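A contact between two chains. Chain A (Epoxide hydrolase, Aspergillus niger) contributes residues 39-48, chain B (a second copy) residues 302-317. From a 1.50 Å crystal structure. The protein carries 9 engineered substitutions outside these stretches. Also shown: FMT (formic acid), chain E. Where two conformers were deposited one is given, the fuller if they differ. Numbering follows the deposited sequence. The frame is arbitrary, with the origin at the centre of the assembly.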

# COMPACT_ATOMS: atom_id res chain seq x y z
N SER A 39 -11.26 -11.05 -13.14
CA SER A 39 -10.18 -10.14 -12.75
C SER A 39 -9.24 -9.80 -13.90
O SER A 39 -8.88 -10.66 -14.70
N LYS A 40 -8.86 -8.53 -13.98
CA LYS A 40 -7.90 -8.08 -14.98
C LYS A 40 -6.49 -8.09 -14.39
O LYS A 40 -6.31 -8.20 -13.18
N ILE A 41 -5.49 -8.00 -15.26
CA ILE A 41 -4.13 -7.72 -14.82
C ILE A 41 -3.69 -6.43 -15.47
O ILE A 41 -4.23 -6.02 -16.51
N ALA A 42 -2.71 -5.78 -14.85
CA ALA A 42 -2.18 -4.53 -15.37
C ALA A 42 -1.62 -4.72 -16.78
O ALA A 42 -1.20 -5.83 -17.14
N PRO A 43 -1.60 -3.64 -17.57
CA PRO A 43 -0.83 -3.72 -18.80
C PRO A 43 0.65 -3.88 -18.43
O PRO A 43 1.06 -3.44 -17.35
N PRO A 44 1.45 -4.50 -19.30
CA PRO A 44 2.87 -4.62 -18.97
C PRO A 44 3.51 -3.25 -18.77
O PRO A 44 3.16 -2.28 -19.45
N THR A 45 4.42 -3.17 -17.81
CA THR A 45 5.18 -1.95 -17.56
C THR A 45 6.63 -2.33 -17.39
O THR A 45 6.96 -3.50 -17.17
N TYR A 46 7.52 -1.34 -17.48
CA TYR A 46 8.93 -1.55 -17.18
C TYR A 46 9.08 -2.31 -15.86
O TYR A 46 9.82 -3.29 -15.78
N GLU A 47 8.36 -1.87 -14.84
CA GLU A 47 8.48 -2.45 -13.51
C GLU A 47 8.07 -3.91 -13.46
O GLU A 47 8.72 -4.72 -12.82
N SER A 48 6.98 -4.23 -14.15
CA SER A 48 6.42 -5.59 -14.11
C SER A 48 7.18 -6.57 -15.01
O SER A 48 6.93 -7.77 -14.97
N TYR B 302 -9.15 6.96 -15.31
CA TYR B 302 -7.96 6.18 -15.00
C TYR B 302 -8.14 4.71 -15.38
O TYR B 302 -7.23 4.10 -15.95
N TRP B 303 -9.30 4.14 -15.06
CA TRP B 303 -9.57 2.74 -15.37
C TRP B 303 -9.49 2.47 -16.87
O TRP B 303 -8.80 1.55 -17.31
N LEU B 304 -10.20 3.28 -17.64
CA LEU B 304 -10.36 3.05 -19.08
C LEU B 304 -9.08 3.31 -19.88
O LEU B 304 -8.97 2.89 -21.04
N THR B 305 -8.12 3.99 -19.27
CA THR B 305 -6.85 4.28 -19.92
C THR B 305 -5.70 3.52 -19.28
O THR B 305 -4.54 3.71 -19.66
N GLU B 306 -6.01 2.67 -18.31
CA GLU B 306 -4.99 1.91 -17.58
C GLU B 306 -3.87 2.83 -17.08
O GLU B 306 -2.68 2.52 -17.22
N SER B 307 -4.26 3.96 -16.52
CA SER B 307 -3.32 4.99 -16.11
C SER B 307 -2.49 4.56 -14.91
O SER B 307 -1.28 4.74 -14.90
N PHE B 308 -3.15 4.00 -13.90
CA PHE B 308 -2.48 3.83 -12.61
C PHE B 308 -1.12 3.12 -12.66
O PHE B 308 -0.13 3.65 -12.15
N PRO B 309 -1.05 1.91 -13.25
CA PRO B 309 0.23 1.19 -13.23
C PRO B 309 1.36 1.87 -14.00
O PRO B 309 2.54 1.60 -13.72
N ARG B 310 1.00 2.73 -14.96
CA ARG B 310 1.96 3.41 -15.81
C ARG B 310 2.39 4.76 -15.25
O ARG B 310 3.52 5.20 -15.48
N ALA B 311 1.49 5.41 -14.52
CA ALA B 311 1.72 6.77 -14.04
C ALA B 311 2.63 6.85 -12.83
O ALA B 311 3.25 7.89 -12.58
N ILE B 312 2.73 5.77 -12.08
CA ILE B 312 3.40 5.83 -10.78
C ILE B 312 4.91 5.68 -10.85
O ILE B 312 5.57 5.69 -9.81
N HIS B 313 5.47 5.60 -12.06
CA HIS B 313 6.91 5.41 -12.24
C HIS B 313 7.75 6.48 -11.55
O HIS B 313 8.87 6.21 -11.12
N THR B 314 7.20 7.68 -11.42
CA THR B 314 7.96 8.80 -10.85
C THR B 314 8.15 8.69 -9.34
O THR B 314 9.05 9.32 -8.79
N TYR B 315 7.31 7.91 -8.68
CA TYR B 315 7.34 7.87 -7.21
C TYR B 315 8.68 7.42 -6.64
O TYR B 315 9.12 7.95 -5.61
N ARG B 316 9.34 6.47 -7.30
CA ARG B 316 10.62 5.98 -6.79
C ARG B 316 11.72 7.05 -6.79
O ARG B 316 12.72 6.90 -6.10
N GLU B 317 11.50 8.13 -7.54
CA GLU B 317 12.39 9.30 -7.50
C GLU B 317 11.81 10.46 -6.67
O GLU B 317 12.56 11.21 -6.06

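The two stretches bury 465 Å² of surface, summed over both sides, and the backbone register follows the contact from one end to the other: Ala A42 CA lies 6.6 Å from Pro B309 CA, Thr A45 CA 6.5 Å from Arg B310 CA, and Glu A47 CA 8.1 Å from His B313 CA. By the direction of the CA-to-CB bond, Pro A43, Thr A45, Tyr A46 and Glu A47 point toward chain B, while Glu B306, Pro B309 and Arg B316 point toward chain A.

The apolar contacts centre on Pro B309, which lies in the short helix 307-311 and has 63 Å² covered by the other stretch. Two side chains meet its ring: Pro A43 CD sits 3.7 Å from Pro B309 CG, and Ala A42 CB is 4.0 Å from Pro B309 CB. Both prolines are puckered C-gamma endo. Pro A43 gives up 71 Å², the largest share of any residue here. Thr A45, with chi1 at 57° (p), places its methyl against the same region, CG2 being 3.6 Å from Pro B309 O and 4.2 Å from Arg B310 CG. The aliphatic part of Arg B310 thus serves as packing surface, while its polar end is held within its own chain: NE donates to Glu B306 O at 3.0 Å and NH2 to Thr B305 O, also at 3.0 Å. A looser contact joins Lys A40 CG to Trp B303 CH2 at 4.2 Å; the lysine's CB points toward chain B, but its end leads away.

The direct charged interaction is a salt bridge between Glu A47 and Arg B316. Arg B316 NH1 donates to Glu A47 OE2 at 2.8 Å with a nearly straight angle of 167°, whereas the bond from Arg B316 NH2 to the same OE2 is weak, at 3.4 Å and 131°. The carboxylate oxygen lies at the guanidinium edge, near its plane, as expected for N-H donors. An extended arginine, chi1 p followed by chi2 and chi3 t, spans the distance to a glutamate with chi1 m and chi2 off-well at 98°. The arginine also approaches Tyr A46 (chi1 t), NH2 lying 3.7 Å from CD2 in an oblique arrangement. Glu A47 OE2 additionally packs 3.5 Å from His B313 CA.

Three waters extend the polar contact. Water 1 donates to Ile A41 O at 2.7 Å and to Glu B306 OE2 at 2.6 Å, linking a backbone carbonyl to an exposed carboxylate whose OE2 also lies 3.6 Å from Pro A43 CD. Water 2 joins Thr A45 OG1, 2.7 Å from its oxygen, to Pro B309 O, to which it donates at 3.1 Å. Water 3 lies 2.8 Å from both Glu A47 OE2 and Pro B309 O.

The formic acid, probably from the crystallisation liquor, accepts a 2.5 Å hydrogen bond at O2 from Tyr B315 OH, a residue that makes no contact with chain A's stretch.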

# COMPACT_ATOMS: atom_id res chain seq x y z
CB SER A 39 -9.36 -10.75 -11.61
OG SER A 39 -10.14 -10.90 -10.43
CB LYS A 40 -8.25 -6.67 -15.46
CG LYS A 40 -9.69 -6.46 -15.94
CD LYS A 40 -9.97 -7.20 -17.24
CE LYS A 40 -11.28 -6.75 -17.86
NZ LYS A 40 -11.77 -7.69 -18.91
CB ILE A 41 -3.13 -8.86 -15.12
CG1 ILE A 41 -3.06 -9.14 -16.62
CG2 ILE A 41 -3.49 -10.13 -14.32
CD1 ILE A 41 -1.69 -9.57 -17.09
CB ALA A 42 -1.10 -4.01 -14.44
CB PRO A 43 -1.06 -2.36 -19.46
CG PRO A 43 -1.39 -1.45 -18.31
CD PRO A 43 -2.20 -2.30 -17.39
CB PRO A 44 3.47 -5.32 -20.19
CG PRO A 44 2.46 -5.20 -21.26
CD PRO A 44 1.13 -5.12 -20.61
CB THR A 45 4.70 -1.23 -16.27
OG1 THR A 45 4.80 -2.13 -15.17
CG2 THR A 45 3.27 -0.73 -16.41
CB TYR A 46 9.67 -0.21 -17.12
CG TYR A 46 11.08 -0.30 -16.60
CD1 TYR A 46 12.12 -0.80 -17.39
CD2 TYR A 46 11.39 0.15 -15.31
CE1 TYR A 46 13.42 -0.87 -16.91
CE2 TYR A 46 12.70 0.08 -14.82
CZ TYR A 46 13.71 -0.43 -15.62
OH TYR A 46 15.00 -0.50 -15.15
CB GLU A 47 7.68 -1.63 -12.49
CG GLU A 47 8.14 -0.18 -12.36
CD GLU A 47 7.29 0.77 -13.18
OE1 GLU A 47 6.82 0.37 -14.27
OE2 GLU A 47 7.07 1.91 -12.72
CB SER A 48 4.93 -5.59 -14.46
OG SER A 48 4.72 -5.47 -15.86
CB TYR B 302 -7.61 6.31 -13.51
CG TYR B 302 -6.55 7.36 -13.20
CD1 TYR B 302 -6.64 8.65 -13.72
CD2 TYR B 302 -5.46 7.04 -12.38
CE1 TYR B 302 -5.66 9.60 -13.43
CE2 TYR B 302 -4.49 7.98 -12.09
CZ TYR B 302 -4.60 9.25 -12.61
OH TYR B 302 -3.64 10.18 -12.32
CB TRP B 303 -10.94 2.33 -14.85
CG TRP B 303 -11.31 0.93 -15.24
CD1 TRP B 303 -12.09 0.54 -16.30
CD2 TRP B 303 -10.89 -0.28 -14.58
NE1 TRP B 303 -12.18 -0.83 -16.33
CE2 TRP B 303 -11.46 -1.36 -15.29
CE3 TRP B 303 -10.09 -0.55 -13.46
CZ2 TRP B 303 -11.26 -2.69 -14.92
CZ3 TRP B 303 -9.89 -1.87 -13.09
CH2 TRP B 303 -10.47 -2.93 -13.82
CB LEU B 304 -11.51 3.89 -19.62
CG LEU B 304 -12.90 3.52 -19.07
CD1 LEU B 304 -13.90 4.64 -19.33
CD2 LEU B 304 -13.39 2.19 -19.64
CB THR B 305 -6.55 5.79 -19.89
OG1 THR B 305 -6.52 6.23 -18.53
CG2 THR B 305 -7.62 6.56 -20.65
CB GLU B 306 -4.45 0.76 -18.44
CG GLU B 306 -5.50 -0.29 -18.78
CD GLU B 306 -4.96 -1.35 -19.73
OE1 GLU B 306 -4.41 -0.97 -20.78
OE2 GLU B 306 -5.11 -2.55 -19.42
CB SER B 307 -4.04 6.29 -15.76
OG SER B 307 -4.50 6.95 -16.93
CB PHE B 308 -3.38 3.18 -11.54
CG PHE B 308 -2.66 2.99 -10.26
CD1 PHE B 308 -2.58 4.03 -9.34
CD2 PHE B 308 -1.96 1.82 -10.02
CE1 PHE B 308 -1.85 3.89 -8.18
CE2 PHE B 308 -1.22 1.67 -8.85
CZ PHE B 308 -1.17 2.71 -7.93
CB PRO B 309 -0.11 -0.16 -13.87
CG PRO B 309 -1.37 0.07 -14.61
CD PRO B 309 -2.12 1.13 -13.91
CB ARG B 310 1.37 3.63 -17.21
CG ARG B 310 0.81 2.37 -17.85
CD ARG B 310 0.35 2.64 -19.27
NE ARG B 310 -0.85 3.48 -19.35
CZ ARG B 310 -0.91 4.66 -19.96
NH1 ARG B 310 0.16 5.19 -20.55
NH2 ARG B 310 -2.06 5.33 -20.00
CB ALA B 311 0.38 7.43 -13.73
CB ILE B 312 2.79 4.83 -9.77
CG1 ILE B 312 2.88 3.39 -10.27
CG2 ILE B 312 1.34 5.24 -9.44
CD1 ILE B 312 2.46 2.37 -9.22
CB HIS B 313 7.29 5.31 -13.73
CG HIS B 313 7.02 6.56 -14.52
ND1 HIS B 313 5.79 6.84 -15.07
CD2 HIS B 313 7.84 7.59 -14.86
CE1 HIS B 313 5.86 8.00 -15.71
NE2 HIS B 313 7.09 8.47 -15.61
CB THR B 314 7.29 10.15 -11.15
OG1 THR B 314 5.91 10.07 -10.79
CG2 THR B 314 7.40 10.50 -12.64
CB TYR B 315 6.19 7.02 -6.66
CG TYR B 315 4.90 7.79 -6.59
CD1 TYR B 315 4.10 7.95 -7.73
CD2 TYR B 315 4.48 8.38 -5.40
CE1 TYR B 315 2.91 8.66 -7.68
CE2 TYR B 315 3.28 9.10 -5.34
CZ TYR B 315 2.51 9.24 -6.49
OH TYR B 315 1.33 9.94 -6.44
CB ARG B 316 11.06 4.70 -7.51
CG ARG B 316 11.11 4.79 -9.02
CD ARG B 316 11.48 3.44 -9.58
NE ARG B 316 11.39 3.34 -11.03
CZ ARG B 316 10.29 3.02 -11.71
NH1 ARG B 316 9.15 2.80 -11.06
NH2 ARG B 316 10.33 2.93 -13.03
CB GLU B 317 12.68 9.81 -8.91
CG GLU B 317 13.50 8.86 -9.75
CD GLU B 317 14.08 9.51 -10.99
OE1 GLU B 317 13.61 10.60 -11.39
OE2 GLU B 317 15.01 8.90 -11.56
C FMT E . 0.72 12.66 -5.01
O1 FMT E . 0.57 13.68 -4.33
O2 FMT E . 0.91 11.55 -4.51
O HOH W 1 -5.58 -3.78 -17.14
O HOH W 2 3.91 -1.00 -12.84
O HOH W 3 4.79 3.20 -13.56